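Local structure of lipid binding hydrolase (Escherichia coli, 2IF6) at residues 6-12 with 69-74. The protein is of undetermined function, probably a hydrolase of the permuted papain-like amidase family. Coordinates in Å, arbitrary orientation, origin at the centre of the assembly. Numbering follows the deposited sequence.
Sequences QTGDIIF and KYVVRR
Ile11 CD1 lies 3.7 Å from Tyr70 CD1 and 3.8 Å from Val72 CG2, an apolar cluster on one face of the sheet. With chi1 and chi2 both t, Ile11 brings CD1 back toward these two side chains. On the other face Phe12 CB meets Val71 CG1 at 3.8 Å, and Phe12 CE2 meets Arg73 CG at 3.7 Å. Strands 10-12 and 70-74 run antiparallel, axes 4.7 Å apart at 157°. Ile11 and Val72 form the non-hydrogen-bonded pair, CA atoms 4.4 Å apart. The hydrogen-bonded pairs flank it. Ile10 N gives to Arg73 O (2.8 Å) and Arg73 N to Ile10 O (2.7 Å). Phe12 N gives to Val71 O (2.9 Å) and Val71 N to Phe12 O (3.3 Å). The Arg73 guanidinium hydrogen-bonds outside the pair, to Phe169 O and Thr176 OG1. A type II turn, Gln6 to Asp9, precedes the first strand; at phi 98° a CB on Gly8 would jam against Thr7 O, which calls for glycine. Asp9 (m) forms a bidentate salt bridge with Arg74 (t,t,m): NE to OD1 2.8 Å, NH2 to OD2 2.9 Å. Asp9 OD2 also accepts Gln6 N at 3.0 Å. Gln6 OE1 sits over the guanidinium, 3.3 Å from Arg74 CZ. Strands 33-40 and 174-180 flank the pair, interior to the antiparallel sheet of this permuted papain-like fold.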
loop_
_atom_site.group_PDB
_atom_site.type_symbol
_atom_site.label_atom_id
_atom_site.label_comp_id
_atom_site.label_asym_id
_atom_site.label_seq_id
_atom_site.Cartn_x
_atom_site.Cartn_y
_atom_site.Cartn_z
ATOM N N GLN A 6 -0.368 -15.110 -6.130
ATOM C CA GLN A 6 1.053 -15.452 -5.964
ATOM C C GLN A 6 1.698 -14.475 -5.009
ATOM O O GLN A 6 1.345 -13.294 -4.990
ATOM C CB GLN A 6 1.793 -15.441 -7.319
ATOM C CG GLN A 6 1.334 -16.538 -8.279
ATOM C CD GLN A 6 1.844 -16.366 -9.719
ATOM O OE1 GLN A 6 2.666 -15.532 -9.992
ATOM N NE2 GLN A 6 1.330 -17.175 -10.636
ATOM N N THR A 7 2.680 -14.960 -4.252
ATOM C CA THR A 7 3.419 -14.127 -3.321
ATOM C C THR A 7 4.049 -12.952 -4.078
ATOM O O THR A 7 4.671 -13.141 -5.158
ATOM C CB THR A 7 4.551 -14.923 -2.642
ATOM O OG1 THR A 7 3.975 -15.938 -1.795
ATOM C CG2 THR A 7 5.414 -13.967 -1.808
ATOM N N GLY A 8 3.900 -11.757 -3.521
ATOM C CA GLY A 8 4.326 -10.560 -4.209
ATOM C C GLY A 8 3.249 -9.765 -4.947
ATOM O O GLY A 8 3.491 -8.594 -5.227
ATOM N N ASP A 9 2.096 -10.369 -5.291
ATOM C CA ASP A 9 1.020 -9.626 -5.969
ATOM C C ASP A 9 0.617 -8.460 -5.065
ATOM O O ASP A 9 0.504 -8.630 -3.833
ATOM C CB ASP A 9 -0.240 -10.492 -6.240
ATOM C CG ASP A 9 -0.003 -11.577 -7.255
ATOM O OD1 ASP A 9 1.109 -11.623 -7.894
ATOM O OD2 ASP A 9 -0.934 -12.401 -7.406
ATOM N N ILE A 10 0.464 -7.289 -5.646
ATOM C CA ILE A 10 0.146 -6.113 -4.836
ATOM C C ILE A 10 -1.313 -5.814 -5.048
ATOM O O ILE A 10 -1.754 -5.685 -6.186
ATOM C CB ILE A 10 1.029 -4.909 -5.217
ATOM C CG1 ILE A 10 2.522 -5.324 -5.153
ATOM C CG2 ILE A 10 0.740 -3.722 -4.268
ATOM C CD1 ILE A 10 3.522 -4.280 -5.771
ATOM N N ILE A 11 -2.057 -5.686 -3.953
ATOM C CA ILE A 11 -3.501 -5.581 -4.041
ATOM C C ILE A 11 -3.955 -4.224 -3.480
ATOM O O ILE A 11 -3.370 -3.747 -2.508
ATOM C CB ILE A 11 -4.181 -6.799 -3.327
ATOM C CG1 ILE A 11 -5.705 -6.801 -3.570
ATOM C CG2 ILE A 11 -3.790 -6.875 -1.857
ATOM C CD1 ILE A 11 -6.396 -8.113 -3.307
ATOM N N PHE A 12 -4.997 -3.630 -4.076
ATOM C CA PHE A 12 -5.402 -2.253 -3.744
ATOM C C PHE A 12 -6.912 -2.270 -3.492
ATOM O O PHE A 12 -7.640 -3.069 -4.102
ATOM C CB PHE A 12 -5.082 -1.310 -4.918
ATOM C CG PHE A 12 -3.611 -1.260 -5.301
ATOM C CD1 PHE A 12 -2.826 -0.211 -4.884
ATOM C CD2 PHE A 12 -3.027 -2.258 -6.099
ATOM C CE1 PHE A 12 -1.466 -0.164 -5.209
ATOM C CE2 PHE A 12 -1.622 -2.184 -6.433
ATOM C CZ PHE A 12 -0.908 -1.136 -6.012
ATOM N N LYS A 69 -14.435 -3.987 -3.610
ATOM C CA LYS A 69 -13.696 -3.737 -4.850
ATOM C C LYS A 69 -12.204 -3.919 -4.605
ATOM O O LYS A 69 -11.693 -3.564 -3.528
ATOM C CB LYS A 69 -13.910 -2.330 -5.368
ATOM C CG LYS A 69 -15.335 -2.043 -5.783
ATOM C CD LYS A 69 -15.360 -0.635 -6.369
ATOM C CE LYS A 69 -16.739 -0.284 -6.840
ATOM N NZ LYS A 69 -16.688 1.007 -7.608
ATOM N N TYR A 70 -11.509 -4.467 -5.600
ATOM C CA TYR A 70 -10.061 -4.613 -5.497
ATOM C C TYR A 70 -9.475 -4.767 -6.895
ATOM O O TYR A 70 -10.176 -5.141 -7.861
ATOM C CB TYR A 70 -9.654 -5.803 -4.569
ATOM C CG TYR A 70 -9.938 -7.181 -5.142
ATOM C CD1 TYR A 70 -8.974 -7.866 -5.893
ATOM C CD2 TYR A 70 -11.188 -7.798 -4.943
ATOM C CE1 TYR A 70 -9.247 -9.121 -6.433
ATOM C CE2 TYR A 70 -11.476 -9.063 -5.461
ATOM C CZ TYR A 70 -10.505 -9.715 -6.216
ATOM O OH TYR A 70 -10.793 -10.961 -6.735
ATOM N N VAL A 71 -8.189 -4.478 -6.990
ATOM C CA VAL A 71 -7.427 -4.709 -8.225
ATOM C C VAL A 71 -6.078 -5.209 -7.775
ATOM O O VAL A 71 -5.591 -4.820 -6.685
ATOM C CB VAL A 71 -7.284 -3.424 -9.075
ATOM C CG1 VAL A 71 -6.679 -2.295 -8.270
ATOM C CG2 VAL A 71 -6.436 -3.689 -10.347
ATOM N N VAL A 72 -5.480 -6.088 -8.579
ATOM C CA VAL A 72 -4.219 -6.718 -8.220
ATOM C C VAL A 72 -3.187 -6.442 -9.294
ATOM O O VAL A 72 -3.468 -6.651 -10.468
ATOM C CB VAL A 72 -4.388 -8.255 -8.077
ATOM C CG1 VAL A 72 -3.065 -8.870 -7.688
ATOM C CG2 VAL A 72 -5.462 -8.590 -6.996
ATOM N N ARG A 73 -1.991 -6.001 -8.895
ATOM C CA ARG A 73 -0.893 -5.812 -9.842
ATOM C C ARG A 73 0.200 -6.852 -9.581
ATOM O O ARG A 73 0.401 -7.290 -8.442
ATOM C CB ARG A 73 -0.307 -4.411 -9.701
ATOM C CG ARG A 73 -1.346 -3.314 -9.937
ATOM C CD ARG A 73 -1.489 -3.020 -11.421
ATOM N NE ARG A 73 -0.603 -1.962 -11.875
ATOM C CZ ARG A 73 -0.606 -1.495 -13.120
ATOM N NH1 ARG A 73 -1.457 -1.998 -14.024
ATOM N NH2 ARG A 73 0.248 -0.536 -13.466
ATOM N N ARG A 74 0.895 -7.252 -10.629
ATOM C CA ARG A 74 2.004 -8.203 -10.487
ATOM C C ARG A 74 3.152 -7.807 -11.382
ATOM O O ARG A 74 2.939 -7.249 -12.463
ATOM C CB ARG A 74 1.505 -9.619 -10.886
ATOM C CG ARG A 74 2.644 -10.676 -11.002
ATOM C CD ARG A 74 2.114 -12.066 -11.415
ATOM N NE ARG A 74 1.047 -12.515 -10.513
ATOM C CZ ARG A 74 0.176 -13.478 -10.796
ATOM N NH1 ARG A 74 0.279 -14.133 -11.968
ATOM N NH2 ARG A 74 -0.758 -13.817 -9.897
#